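Long-range contacts in neutral ceramidase (Pseudomonas aeruginosa, PDB 2ZWS), which hydrolyses the N-acyl linkage of ceramides to release sphingosine and a free fatty acid, and also runs the reaction in reverse to make ceramide: residues Ile36-Trp41 with Leu553-Phe559; Thr546-Lys550 with Tyr586-Arg590; Thr15-Val21 with Lys32-Ile36; Lys220-Ser224 with Ala239-Gln243. The contacts are given in a common frame with arbitrary orientation. Where two conformers were deposited one is given. Numbering follows the deposited sequence.

Contact 1: Ile36-Trp41 with Leu553-Phe559; sequences IHMRQW and LRTEKTF. With MG (magnesium ion), chain C.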
loop_
_atom_site.group_PDB
_atom_site.type_symbol
_atom_site.label_atom_id
_atom_site.label_comp_id
_atom_site.label_asym_id
_atom_site.label_seq_id
_atom_site.Cartn_x
_atom_site.Cartn_y
_atom_site.Cartn_z
ATOM N N ILE A 36 4.194 -7.483 14.559
ATOM C CA ILE A 36 4.789 -6.771 13.438
ATOM C C ILE A 36 5.971 -7.551 12.931
ATOM O O ILE A 36 6.814 -7.979 13.717
ATOM C CB ILE A 36 5.282 -5.365 13.888
ATOM C CG1 ILE A 36 4.078 -4.510 14.320
ATOM C CG2 ILE A 36 6.163 -4.693 12.805
ATOM C CD1 ILE A 36 4.472 -3.220 14.975
ATOM N N HIS A 37 6.007 -7.779 11.616
ATOM C CA HIS A 37 7.258 -8.198 11.002
ATOM C C HIS A 37 8.085 -6.975 10.582
ATOM O O HIS A 37 9.208 -6.789 11.042
ATOM C CB HIS A 37 7.047 -9.141 9.830
ATOM C CG HIS A 37 8.337 -9.601 9.232
ATOM N ND1 HIS A 37 8.435 -10.132 7.963
ATOM C CD2 HIS A 37 9.599 -9.603 9.740
ATOM C CE1 HIS A 37 9.698 -10.441 7.715
ATOM N NE2 HIS A 37 10.426 -10.129 8.777
ATOM N N MET A 38 7.508 -6.149 9.709
ATOM C CA MET A 38 8.100 -4.867 9.364
ATOM C C MET A 38 6.995 -3.813 9.386
ATOM O O MET A 38 5.814 -4.133 9.177
ATOM C CB MET A 38 8.820 -4.905 7.994
ATOM C CG MET A 38 10.074 -5.814 7.921
ATOM S SD MET A 38 11.313 -5.417 6.627
ATOM C CE MET A 38 10.281 -5.426 5.157
ATOM N N ARG A 39 7.381 -2.564 9.661
ATOM C CA ARG A 39 6.396 -1.495 9.723
ATOM C C ARG A 39 5.940 -1.074 8.322
ATOM O O ARG A 39 6.561 -1.426 7.308
ATOM C CB ARG A 39 6.940 -0.288 10.493
ATOM C CG ARG A 39 6.948 -0.558 12.013
ATOM C CD ARG A 39 7.202 0.731 12.869
ATOM N NE ARG A 39 7.018 0.350 14.277
ATOM C CZ ARG A 39 5.999 0.711 15.060
ATOM N NH1 ARG A 39 5.099 1.611 14.672
ATOM N NH2 ARG A 39 5.916 0.191 16.283
ATOM N N GLN A 40 4.848 -0.313 8.300
ATOM C CA GLN A 40 4.289 0.279 7.096
ATOM C C GLN A 40 4.677 1.751 7.023
ATOM O O GLN A 40 4.594 2.474 8.042
ATOM C CB GLN A 40 2.761 0.183 7.168
ATOM C CG GLN A 40 2.251 -1.266 7.253
ATOM C CD GLN A 40 0.770 -1.306 7.524
ATOM O OE1 GLN A 40 -0.031 -1.405 6.596
ATOM N NE2 GLN A 40 0.399 -1.161 8.751
ATOM N N TRP A 41 5.054 2.210 5.824
ATOM C CA TRP A 41 5.555 3.586 5.642
ATOM C C TRP A 41 4.835 4.280 4.499
ATOM O O TRP A 41 4.349 3.624 3.523
ATOM C CB TRP A 41 7.071 3.579 5.324
ATOM C CG TRP A 41 7.826 2.880 6.432
ATOM C CD1 TRP A 41 8.135 1.547 6.518
ATOM C CD2 TRP A 41 8.333 3.494 7.630
ATOM N NE1 TRP A 41 8.799 1.289 7.706
ATOM C CE2 TRP A 41 8.925 2.467 8.409
ATOM C CE3 TRP A 41 8.330 4.800 8.121
ATOM C CZ2 TRP A 41 9.515 2.719 9.643
ATOM C CZ3 TRP A 41 8.916 5.052 9.348
ATOM C CH2 TRP A 41 9.493 4.016 10.104
ATOM N N LEU A 553 0.338 2.814 19.283
ATOM C CA LEU A 553 0.944 2.250 18.048
ATOM C C LEU A 553 2.446 2.358 18.014
ATOM O O LEU A 553 3.110 1.771 17.145
ATOM C CB LEU A 553 0.407 2.989 16.834
ATOM C CG LEU A 553 -1.105 3.080 16.762
ATOM C CD1 LEU A 553 -1.538 3.768 15.476
ATOM C CD2 LEU A 553 -1.692 1.738 16.814
ATOM N N ARG A 554 2.975 3.158 18.936
ATOM C CA ARG A 554 4.407 3.421 19.007
ATOM C C ARG A 554 4.953 3.969 17.671
ATOM O O ARG A 554 5.995 3.559 17.172
ATOM C CB ARG A 554 5.169 2.192 19.523
ATOM C CG ARG A 554 4.667 1.792 20.923
ATOM C CD ARG A 554 5.668 0.999 21.731
ATOM N NE ARG A 554 6.841 1.786 22.119
ATOM C CZ ARG A 554 6.880 2.640 23.140
ATOM N NH1 ARG A 554 8.010 3.291 23.390
ATOM N NH2 ARG A 554 5.795 2.851 23.885
ATOM N N THR A 555 4.178 4.900 17.125
ATOM C CA THR A 555 4.444 5.542 15.854
ATOM C C THR A 555 5.821 6.242 15.931
ATOM O O THR A 555 6.098 7.009 16.902
ATOM C CB THR A 555 3.309 6.530 15.577
ATOM O OG1 THR A 555 2.043 5.835 15.528
ATOM C CG2 THR A 555 3.549 7.336 14.290
ATOM N N GLU A 556 6.677 5.982 14.937
ATOM C CA GLU A 556 8.049 6.520 14.852
ATOM C C GLU A 556 8.951 6.000 15.965
ATOM O O GLU A 556 10.083 6.487 16.151
ATOM C CB GLU A 556 8.071 8.057 14.812
ATOM C CG GLU A 556 7.250 8.682 13.643
ATOM C CD GLU A 556 7.824 8.411 12.243
ATOM O OE1 GLU A 556 9.021 8.103 12.084
ATOM O OE2 GLU A 556 7.087 8.618 11.282
ATOM N N LYS A 557 8.420 5.037 16.720
ATOM C CA LYS A 557 9.185 4.352 17.756
ATOM C C LYS A 557 9.179 2.839 17.524
ATOM O O LYS A 557 9.052 2.394 16.367
ATOM C CB LYS A 557 8.700 4.767 19.149
ATOM C CG LYS A 557 8.850 6.288 19.399
ATOM C CD LYS A 557 8.199 6.698 20.718
ATOM C CE LYS A 557 9.157 6.506 21.888
ATOM N NZ LYS A 557 8.502 6.807 23.198
ATOM N N THR A 558 9.319 2.034 18.580
ATOM C CA THR A 558 9.471 0.607 18.389
ATOM C C THR A 558 9.010 -0.201 19.591
ATOM O O THR A 558 9.034 0.256 20.727
ATOM C CB THR A 558 10.966 0.255 18.061
ATOM O OG1 THR A 558 11.105 -1.140 17.758
ATOM C CG2 THR A 558 11.912 0.688 19.207
ATOM N N PHE A 559 8.572 -1.418 19.334
ATOM C CA PHE A 559 8.274 -2.361 20.417
ATOM C C PHE A 559 9.500 -3.109 20.894
ATOM O O PHE A 559 9.434 -3.832 21.905
ATOM C CB PHE A 559 7.202 -3.366 19.964
ATOM C CG PHE A 559 5.830 -2.759 19.837
ATOM C CD1 PHE A 559 5.049 -2.538 20.981
ATOM C CD2 PHE A 559 5.329 -2.353 18.596
ATOM C CE1 PHE A 559 3.792 -1.970 20.890
ATOM C CE2 PHE A 559 4.060 -1.781 18.494
ATOM C CZ PHE A 559 3.290 -1.564 19.653
HETATM MG MG MG C . 10.961 -6.709 12.365
HETATM O O HOH W 1 9.373 -6.640 14.343
#

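Contact 2: Thr546-Lys550 with Tyr586-Arg590; sequences TGHPK and YRWER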
loop_
_atom_site.group_PDB
_atom_site.type_symbol
_atom_site.label_atom_id
_atom_site.label_comp_id
_atom_site.label_asym_id
_atom_site.label_seq_id
_atom_site.Cartn_x
_atom_site.Cartn_y
_atom_site.Cartn_z
ATOM N N THR A 546 3.642 -8.162 28.931
ATOM C CA THR A 546 3.371 -6.915 28.217
ATOM C C THR A 546 1.952 -6.400 28.425
ATOM O O THR A 546 1.190 -6.945 29.241
ATOM C CB THR A 546 3.630 -7.076 26.704
ATOM O OG1 THR A 546 4.798 -7.861 26.502
ATOM C CG2 THR A 546 3.844 -5.721 26.076
ATOM N N GLY A 547 1.607 -5.330 27.698
ATOM C CA GLY A 547 0.231 -4.848 27.584
ATOM C C GLY A 547 -0.151 -4.760 26.104
ATOM O O GLY A 547 0.693 -4.870 25.202
ATOM N N HIS A 548 -1.434 -4.555 25.861
ATOM C CA HIS A 548 -2.000 -4.586 24.515
ATOM C C HIS A 548 -1.438 -3.496 23.571
ATOM O O HIS A 548 -1.487 -2.322 23.903
ATOM C CB HIS A 548 -3.501 -4.395 24.627
ATOM C CG HIS A 548 -4.265 -5.011 23.503
ATOM N ND1 HIS A 548 -4.055 -4.674 22.178
ATOM C CD2 HIS A 548 -5.223 -5.968 23.499
ATOM C CE1 HIS A 548 -4.869 -5.385 21.417
ATOM N NE2 HIS A 548 -5.584 -6.181 22.193
ATOM N N PRO A 549 -0.921 -3.884 22.383
ATOM C CA PRO A 549 -0.399 -2.862 21.453
ATOM C C PRO A 549 -1.470 -1.890 20.928
ATOM O O PRO A 549 -1.100 -0.837 20.397
ATOM C CB PRO A 549 0.217 -3.699 20.302
ATOM C CG PRO A 549 -0.381 -4.992 20.398
ATOM C CD PRO A 549 -0.744 -5.247 21.842
ATOM N N LYS A 550 -2.771 -2.218 21.060
ATOM C CA LYS A 550 -3.821 -1.221 20.703
ATOM C C LYS A 550 -3.729 0.026 21.575
ATOM O O LYS A 550 -4.233 1.090 21.194
ATOM C CB LYS A 550 -5.250 -1.768 20.825
ATOM C CG LYS A 550 -5.747 -2.534 19.631
ATOM C CD LYS A 550 -7.170 -3.103 19.879
ATOM C CE LYS A 550 -7.665 -3.733 18.604
ATOM N NZ LYS A 550 -9.023 -4.301 18.756
ATOM N N TYR A 586 8.038 -9.223 16.219
ATOM C CA TYR A 586 7.325 -8.919 17.459
ATOM C C TYR A 586 5.976 -9.600 17.378
ATOM O O TYR A 586 5.243 -9.400 16.409
ATOM C CB TYR A 586 7.139 -7.398 17.610
ATOM C CG TYR A 586 6.018 -6.995 18.555
ATOM C CD1 TYR A 586 6.196 -7.051 19.948
ATOM C CD2 TYR A 586 4.773 -6.552 18.060
ATOM C CE1 TYR A 586 5.177 -6.671 20.819
ATOM C CE2 TYR A 586 3.724 -6.200 18.935
ATOM C CZ TYR A 586 3.950 -6.242 20.313
ATOM O OH TYR A 586 2.908 -5.891 21.151
ATOM N N ARG A 587 5.697 -10.464 18.350
ATOM C CA ARG A 587 4.411 -11.169 18.395
ATOM C C ARG A 587 3.751 -10.926 19.735
ATOM O O ARG A 587 4.401 -11.030 20.769
ATOM C CB ARG A 587 4.580 -12.677 18.188
ATOM C CG ARG A 587 3.231 -13.386 17.971
ATOM C CD ARG A 587 3.320 -14.889 17.674
ATOM N NE ARG A 587 4.124 -15.165 16.484
ATOM C CZ ARG A 587 3.686 -15.155 15.222
ATOM N NH1 ARG A 587 2.409 -14.900 14.924
ATOM N NH2 ARG A 587 4.546 -15.408 14.248
ATOM N N TRP A 588 2.472 -10.592 19.686
ATOM C CA TRP A 588 1.650 -10.369 20.873
ATOM C C TRP A 588 0.616 -11.473 21.005
ATOM O O TRP A 588 -0.025 -11.835 20.016
ATOM C CB TRP A 588 0.860 -9.069 20.721
ATOM C CG TRP A 588 0.053 -8.743 21.946
ATOM C CD1 TRP A 588 0.500 -8.095 23.068
ATOM C CD2 TRP A 588 -1.326 -9.051 22.172
ATOM N NE1 TRP A 588 -0.528 -7.965 23.982
ATOM C CE2 TRP A 588 -1.653 -8.566 23.471
ATOM C CE3 TRP A 588 -2.313 -9.701 21.420
ATOM C CZ2 TRP A 588 -2.941 -8.686 24.015
ATOM C CZ3 TRP A 588 -3.599 -9.822 21.959
ATOM C CH2 TRP A 588 -3.884 -9.335 23.266
ATOM N N GLU A 589 0.411 -11.974 22.229
ATOM C CA GLU A 589 -0.693 -12.898 22.440
ATOM C C GLU A 589 -1.301 -12.757 23.811
ATOM O O GLU A 589 -0.626 -12.462 24.796
ATOM C CB GLU A 589 -0.316 -14.349 22.142
ATOM C CG GLU A 589 0.433 -15.064 23.207
ATOM C CD GLU A 589 0.742 -16.499 22.822
ATOM O OE1 GLU A 589 0.306 -17.410 23.552
ATOM O OE2 GLU A 589 1.422 -16.711 21.792
ATOM N N ARG A 590 -2.619 -12.930 23.823
ATOM C CA ARG A 590 -3.427 -12.886 25.033
ATOM C C ARG A 590 -3.064 -14.070 25.927
ATOM O O ARG A 590 -2.898 -15.197 25.455
ATOM C CB ARG A 590 -4.894 -12.984 24.625
ATOM C CG ARG A 590 -5.880 -13.120 25.783
ATOM C CD ARG A 590 -5.767 -11.925 26.736
ATOM N NE ARG A 590 -6.284 -10.690 26.135
ATOM C CZ ARG A 590 -5.952 -9.460 26.528
ATOM N NH1 ARG A 590 -6.516 -8.407 25.934
ATOM N NH2 ARG A 590 -5.057 -9.261 27.500
#

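Contact 3: Thr15-Val21 with Lys32-Ile36; sequences TGEAAEV and KTAGI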
loop_
_atom_site.group_PDB
_atom_site.type_symbol
_atom_site.label_atom_id
_atom_site.label_comp_id
_atom_site.label_asym_id
_atom_site.label_seq_id
_atom_site.Cartn_x
_atom_site.Cartn_y
_atom_site.Cartn_z
ATOM N N THR A 15 1.990 2.688 10.439
ATOM C CA THR A 15 1.598 1.366 10.976
ATOM C C THR A 15 0.414 1.527 11.933
ATOM O O THR A 15 0.442 2.369 12.838
ATOM C CB THR A 15 2.755 0.722 11.754
ATOM O OG1 THR A 15 3.948 0.730 10.948
ATOM C CG2 THR A 15 2.416 -0.735 12.122
ATOM N N GLY A 16 -0.596 0.701 11.761
ATOM C CA GLY A 16 -1.780 0.768 12.584
ATOM C C GLY A 16 -1.761 -0.259 13.704
ATOM O O GLY A 16 -0.711 -0.686 14.153
ATOM N N GLU A 17 -2.947 -0.679 14.132
ATOM C CA GLU A 17 -3.084 -1.477 15.365
ATOM C C GLU A 17 -2.501 -2.873 15.184
ATOM O O GLU A 17 -2.919 -3.614 14.280
ATOM C CB GLU A 17 -4.575 -1.534 15.735
ATOM C CG GLU A 17 -5.113 -0.154 16.184
ATOM C CD GLU A 17 -6.620 -0.023 16.086
ATOM O OE1 GLU A 17 -7.180 0.102 14.965
ATOM O OE2 GLU A 17 -7.249 -0.060 17.156
ATOM N N ALA A 18 -1.524 -3.236 16.015
ATOM C CA ALA A 18 -0.724 -4.467 15.824
ATOM C C ALA A 18 -1.281 -5.738 16.457
ATOM O O ALA A 18 -0.738 -6.829 16.265
ATOM C CB ALA A 18 0.705 -4.245 16.294
ATOM N N ALA A 19 -2.361 -5.602 17.210
ATOM C CA ALA A 19 -3.080 -6.812 17.611
ATOM C C ALA A 19 -4.576 -6.619 17.630
ATOM O O ALA A 19 -5.073 -5.555 17.987
ATOM C CB ALA A 19 -2.611 -7.280 18.977
ATOM N N GLU A 20 -5.284 -7.671 17.213
ATOM C CA GLU A 20 -6.746 -7.802 17.354
ATOM C C GLU A 20 -7.535 -6.843 16.437
ATOM O O GLU A 20 -8.629 -6.353 16.790
ATOM C CB GLU A 20 -7.184 -7.727 18.843
ATOM C CG GLU A 20 -6.619 -8.918 19.677
ATOM C CD GLU A 20 -7.202 -9.018 21.093
ATOM O OE1 GLU A 20 -7.608 -7.973 21.641
ATOM O OE2 GLU A 20 -7.227 -10.154 21.650
ATOM N N VAL A 21 -6.994 -6.601 15.235
ATOM C CA VAL A 21 -7.768 -5.952 14.188
ATOM C C VAL A 21 -7.694 -6.815 12.921
ATOM O O VAL A 21 -6.598 -7.228 12.503
ATOM C CB VAL A 21 -7.259 -4.510 13.875
ATOM C CG1 VAL A 21 -8.082 -3.871 12.745
ATOM C CG2 VAL A 21 -7.384 -3.634 15.099
ATOM N N LYS A 32 -6.694 -11.730 12.159
ATOM C CA LYS A 32 -6.422 -10.533 12.959
ATOM C C LYS A 32 -4.938 -10.306 13.201
ATOM O O LYS A 32 -4.174 -11.269 13.310
ATOM C CB LYS A 32 -7.190 -10.585 14.273
ATOM C CG LYS A 32 -8.708 -10.574 14.053
ATOM C CD LYS A 32 -9.435 -10.062 15.279
ATOM C CE LYS A 32 -10.894 -10.311 15.166
ATOM N NZ LYS A 32 -11.558 -9.800 16.410
ATOM N N THR A 33 -4.530 -9.036 13.275
ATOM C CA THR A 33 -3.123 -8.758 13.573
ATOM C C THR A 33 -2.716 -9.401 14.895
ATOM O O THR A 33 -3.521 -9.523 15.839
ATOM C CB THR A 33 -2.786 -7.242 13.598
ATOM O OG1 THR A 33 -3.682 -6.598 14.524
ATOM C CG2 THR A 33 -3.025 -6.622 12.202
ATOM N N ALA A 34 -1.457 -9.814 14.929
ATOM C CA ALA A 34 -0.856 -10.389 16.141
ATOM C C ALA A 34 0.605 -10.004 16.333
ATOM O O ALA A 34 1.338 -10.702 17.028
ATOM C CB ALA A 34 -1.014 -11.929 16.123
ATOM N N GLY A 35 1.027 -8.919 15.685
ATOM C CA GLY A 35 2.388 -8.414 15.846
ATOM C C GLY A 35 2.874 -7.690 14.618
ATOM O O GLY A 35 2.073 -7.294 13.749
ATOM N N ILE A 36 4.194 -7.483 14.559
ATOM C CA ILE A 36 4.789 -6.771 13.438
ATOM C C ILE A 36 5.971 -7.551 12.931
ATOM O O ILE A 36 6.814 -7.979 13.717
ATOM C CB ILE A 36 5.282 -5.365 13.888
ATOM C CG1 ILE A 36 4.078 -4.510 14.320
ATOM C CG2 ILE A 36 6.163 -4.693 12.805
ATOM C CD1 ILE A 36 4.472 -3.220 14.975
#

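Contact 4: Lys220-Ser224 with Ala239-Gln243; sequences KGYAS and AAFAQ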
loop_
_atom_site.group_PDB
_atom_site.type_symbol
_atom_site.label_atom_id
_atom_site.label_comp_id
_atom_site.label_asym_id
_atom_site.label_seq_id
_atom_site.Cartn_x
_atom_site.Cartn_y
_atom_site.Cartn_z
ATOM N N LYS A 220 6.730 -5.791 -2.089
ATOM C CA LYS A 220 7.171 -4.437 -2.474
ATOM C C LYS A 220 7.816 -3.717 -1.317
ATOM O O LYS A 220 8.806 -3.013 -1.483
ATOM C CB LYS A 220 5.999 -3.638 -3.056
ATOM C CG LYS A 220 5.613 -4.171 -4.491
ATOM C CD LYS A 220 4.635 -3.227 -5.166
ATOM C CE LYS A 220 4.383 -3.662 -6.638
ATOM N NZ LYS A 220 5.622 -3.504 -7.469
ATOM N N GLY A 221 7.306 -3.968 -0.120
ATOM C CA GLY A 221 7.912 -3.397 1.079
ATOM C C GLY A 221 9.306 -3.951 1.322
ATOM O O GLY A 221 10.184 -3.204 1.817
ATOM N N TYR A 222 9.527 -5.236 1.037
ATOM C CA TYR A 222 10.874 -5.791 1.174
ATOM C C TYR A 222 11.820 -5.157 0.145
ATOM O O TYR A 222 12.954 -4.809 0.460
ATOM C CB TYR A 222 10.923 -7.320 1.010
ATOM C CG TYR A 222 12.356 -7.754 1.232
ATOM C CD1 TYR A 222 13.198 -8.013 0.150
ATOM C CD2 TYR A 222 12.899 -7.807 2.525
ATOM C CE1 TYR A 222 14.529 -8.349 0.337
ATOM C CE2 TYR A 222 14.239 -8.144 2.737
ATOM C CZ TYR A 222 15.046 -8.407 1.631
ATOM O OH TYR A 222 16.361 -8.740 1.800
ATOM N N ALA A 223 11.343 -4.975 -1.083
ATOM C CA ALA A 223 12.179 -4.291 -2.084
ATOM C C ALA A 223 12.633 -2.905 -1.609
ATOM O O ALA A 223 13.815 -2.556 -1.754
ATOM C CB ALA A 223 11.416 -4.200 -3.393
ATOM N N SER A 224 11.706 -2.111 -1.056
ATOM C CA SER A 224 12.061 -0.777 -0.549
ATOM C C SER A 224 13.075 -0.896 0.587
ATOM O O SER A 224 14.093 -0.167 0.638
ATOM C CB SER A 224 10.847 -0.032 -0.006
ATOM O OG SER A 224 9.880 0.218 -1.025
ATOM N N ALA A 239 13.198 4.695 -1.372
ATOM C CA ALA A 239 12.833 3.866 -2.534
ATOM C C ALA A 239 11.393 3.420 -2.403
ATOM O O ALA A 239 11.042 2.715 -1.466
ATOM C CB ALA A 239 13.703 2.634 -2.612
ATOM N N ALA A 240 10.565 3.855 -3.342
ATOM C CA ALA A 240 9.160 3.394 -3.408
ATOM C C ALA A 240 9.015 2.328 -4.510
ATOM O O ALA A 240 9.494 2.502 -5.613
ATOM C CB ALA A 240 8.204 4.568 -3.684
ATOM N N PHE A 241 8.322 1.235 -4.190
ATOM C CA PHE A 241 7.908 0.267 -5.180
ATOM C C PHE A 241 6.400 0.366 -5.310
ATOM O O PHE A 241 5.650 -0.044 -4.391
ATOM C CB PHE A 241 8.391 -1.136 -4.793
ATOM C CG PHE A 241 9.839 -1.317 -5.075
ATOM C CD1 PHE A 241 10.773 -0.767 -4.204
ATOM C CD2 PHE A 241 10.279 -1.969 -6.234
ATOM C CE1 PHE A 241 12.154 -0.864 -4.468
ATOM C CE2 PHE A 241 11.661 -2.080 -6.492
ATOM C CZ PHE A 241 12.582 -1.506 -5.626
ATOM N N ALA A 242 5.978 0.946 -6.434
ATOM C CA ALA A 242 4.577 1.232 -6.745
ATOM C C ALA A 242 3.992 0.223 -7.745
ATOM O O ALA A 242 4.729 -0.526 -8.421
ATOM C CB ALA A 242 4.435 2.636 -7.318
ATOM N N GLN A 243 2.667 0.187 -7.799
ATOM C CA GLN A 243 1.922 -0.680 -8.732
ATOM C C GLN A 243 1.619 -0.011 -10.066
ATOM O O GLN A 243 1.614 1.214 -10.161
ATOM C CB GLN A 243 0.568 -1.092 -8.122
ATOM C CG GLN A 243 0.715 -1.961 -6.887
ATOM C CD GLN A 243 1.094 -3.390 -7.201
ATOM O OE1 GLN A 243 1.292 -3.783 -8.379
ATOM N NE2 GLN A 243 1.151 -4.206 -6.148
HETATM O O HOH W 2 7.530 -1.535 -8.208
#

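Contact 1: Ile36-Trp41 with Leu553-Phe559
Neither backbone forms a regular strand here: Ile36-Trp41 leaves strand 32-36, kinks at His37 (phi/psi -88/-59°) and goes on into strand 41-49, while Leu553-Phe559 is a loop built on a type II beta turn from Arg554 to Lys557, closed by Lys557 N to Arg554 O at 2.9 Å. The two backbones stay apart, the CA atoms of Ile36 and Phe559 being 9.0 Å from each other, so side chains must bridge the gap. Arg39 does most of this. Its NH1 donates to Leu553 O at 3.2 Å, near the guanidinium plane, and its NH2 adds a weak bond to Leu553 O at 3.3 Å; the carbonyls of Arg554 and Lys557 lie over one face. Asp13 and Asp579 balance its charge by salt bridges. Ile36 CD1 packs on Phe559 CD2 at 3.8 Å, and Glu556 OE1 approaches the Trp41 ring edge, 4.1 Å from CZ3. His37 O binds magnesium at 2.2 Å, in a site completed by Asp579, Asp581, Thr584 and water. The contact joins the N-terminal catalytic part to the C-terminal beta-sandwich: Trp41 and Glu556 touch strand 5-13, and Leu553 and Thr555 touch helix 120-138, whose Arg132 and Arg136 form salt bridges with Glu556.

Contact 2: Thr546-Lys550 with Tyr586-Arg590
In the C-terminal beta-sandwich part of the enzyme, the loop Thr546-Lys550 that follows strand 539-545 lies against one face of strand 584-591, meeting the alternate side chains Tyr586 and Trp588. Backbones do not pair: the nearest CA atoms, those of His548 and Trp588, are 7.7 Å apart, and no hydrogen bond crosses the interface. Ring contacts carry it instead. A CH-pi interaction sets Pro549 CD 3.4 Å from the centroid of the Trp588 five-membered ring, 14° off the ring normal, so the proline sits almost squarely over the indole. Beside it, the His548 ring meets the six-membered ring of Trp588 obliquely, with centroids 4.3 Å apart and planes inclined at 39°. Van der Waals packing continues at Pro549 CG, 3.5 Å from Tyr586 OH, while the Tyr586 ring stacks with Phe559. Among polar groups, Arg590 NH1 reaches the edge of the His548 ring, 3.7 Å from CD2, and its NH2 bonds to Ala595 O. The imidazole is held at both nitrogens: NE2 is hydrogen-bonded to Glu20, from the N-terminal part of the chain, and ND1 accepts the backbone N-H of Lys550 within its own loop, Lys550 N to His548 ND1 being 3.0 Å.

Contact 3: Thr15-Val21 with Lys32-Ile36
Thr15, just beyond strand 5-13, begins the contact loosely, its CG2 4.3 Å from Ile36 CD1. At Glu17 the backbone takes over: Thr33 OG1 donates to Glu17 O at 3.1 Å, while the carboxylate turns to Thr122. Ala18 packs its CB against Ile36 CG1 at 3.9 Å, and its O lies 2.8 Å from Gly35 N. Gly35 has phi/psi of 151/-165°, at which a CB would jam against the preceding carbonyl. Ala19 then pairs with Ala34 as an antiparallel, non-hydrogen-bonded beta bridge, CA atoms 4.5 Å apart, laying this loop briefly along strand 32-36, a strand that also pairs with strands 214-215 and 584-591 in a mixed sheet. Next, Glu20 N donates to Thr33 O at 2.9 Å; phi/psi of 70/35° marks the corner the chain turns here, and the Glu20 side chain reaches His548. Val21 ends the segment: its O accepts Thr33 N at 2.9 Å, its N makes a weak bond to Thr33 OG1 at 3.4 Å, and Lys32 CA approaches Val21 O at 3.3 Å in a CA-H...O contact.

Contact 4: Lys220-Ser224 with Ala239-Gln243
The axes of helical residues 220-224 (helix 218-231) and strand residues 239-242 (strand 238-242) come within 7.4 Å, their directions 158° apart, so the two run nearly antiparallel. Lys220 is the main polar bridge. Its buried ammonium is met on several sides: NZ donates to a water at 2.8 Å, which donates to Ala242 O at 3.0 Å, and the direct bond from Lys220 NZ to Ala242 O is weak at 3.3 Å; Gln276 and Phe201 O supply further acceptors. Lys220 CE lies 3.3 Å from Gln243 NE2, whose hydrogens go to the carbonyls of Thr96 and Val203. At the other end, Ser224 OG lies 2.8 Å from Ala239 O, with another acceptor also within reach of its proton. Between these polar ends the apolar filling is Phe241: Ala223 CB sits 3.4 Å from the ring centroid, 5° off the normal, in a CH-pi contact. On the edge facing strand 194-200, the backbone of Ala240 bonds to Ala197 and Ser199, and that of Ala242 to Ser199 and Phe201. This is the helix-on-strand packing of a beta-alpha-beta crossover, helix 218-231 connecting parallel neighbours 194-200 and 238-242; the strand leads to Gln243, whose side chain touches the zinc ligand His97.

Contacts 1, 2 and 3 form one cluster where the N- and C-terminal parts of the chain meet. Contacts 2 and 3, centres about 9 Å apart, share a sheet: strand 32-36 pairs with strand 584-591 through Ile36 N and Tyr586 O, 2.9 Å apart, and His548 NE2 lies 2.8 Å from Glu20 OE1. Contacts 1 and 3 share Ile36, and Phe559 of contact 1 packs on Pro549 and Tyr586 of contact 2. The magnesium site is part of this cluster: His37 binds the ion, and the Tyr586 side chain lies about 7 Å from it. Contact 4, its centre about 17 Å from that of contact 1, touches it where Met38 packs on Gly221 and Tyr222; its Gln243 side chain is about 8 Å from the zinc.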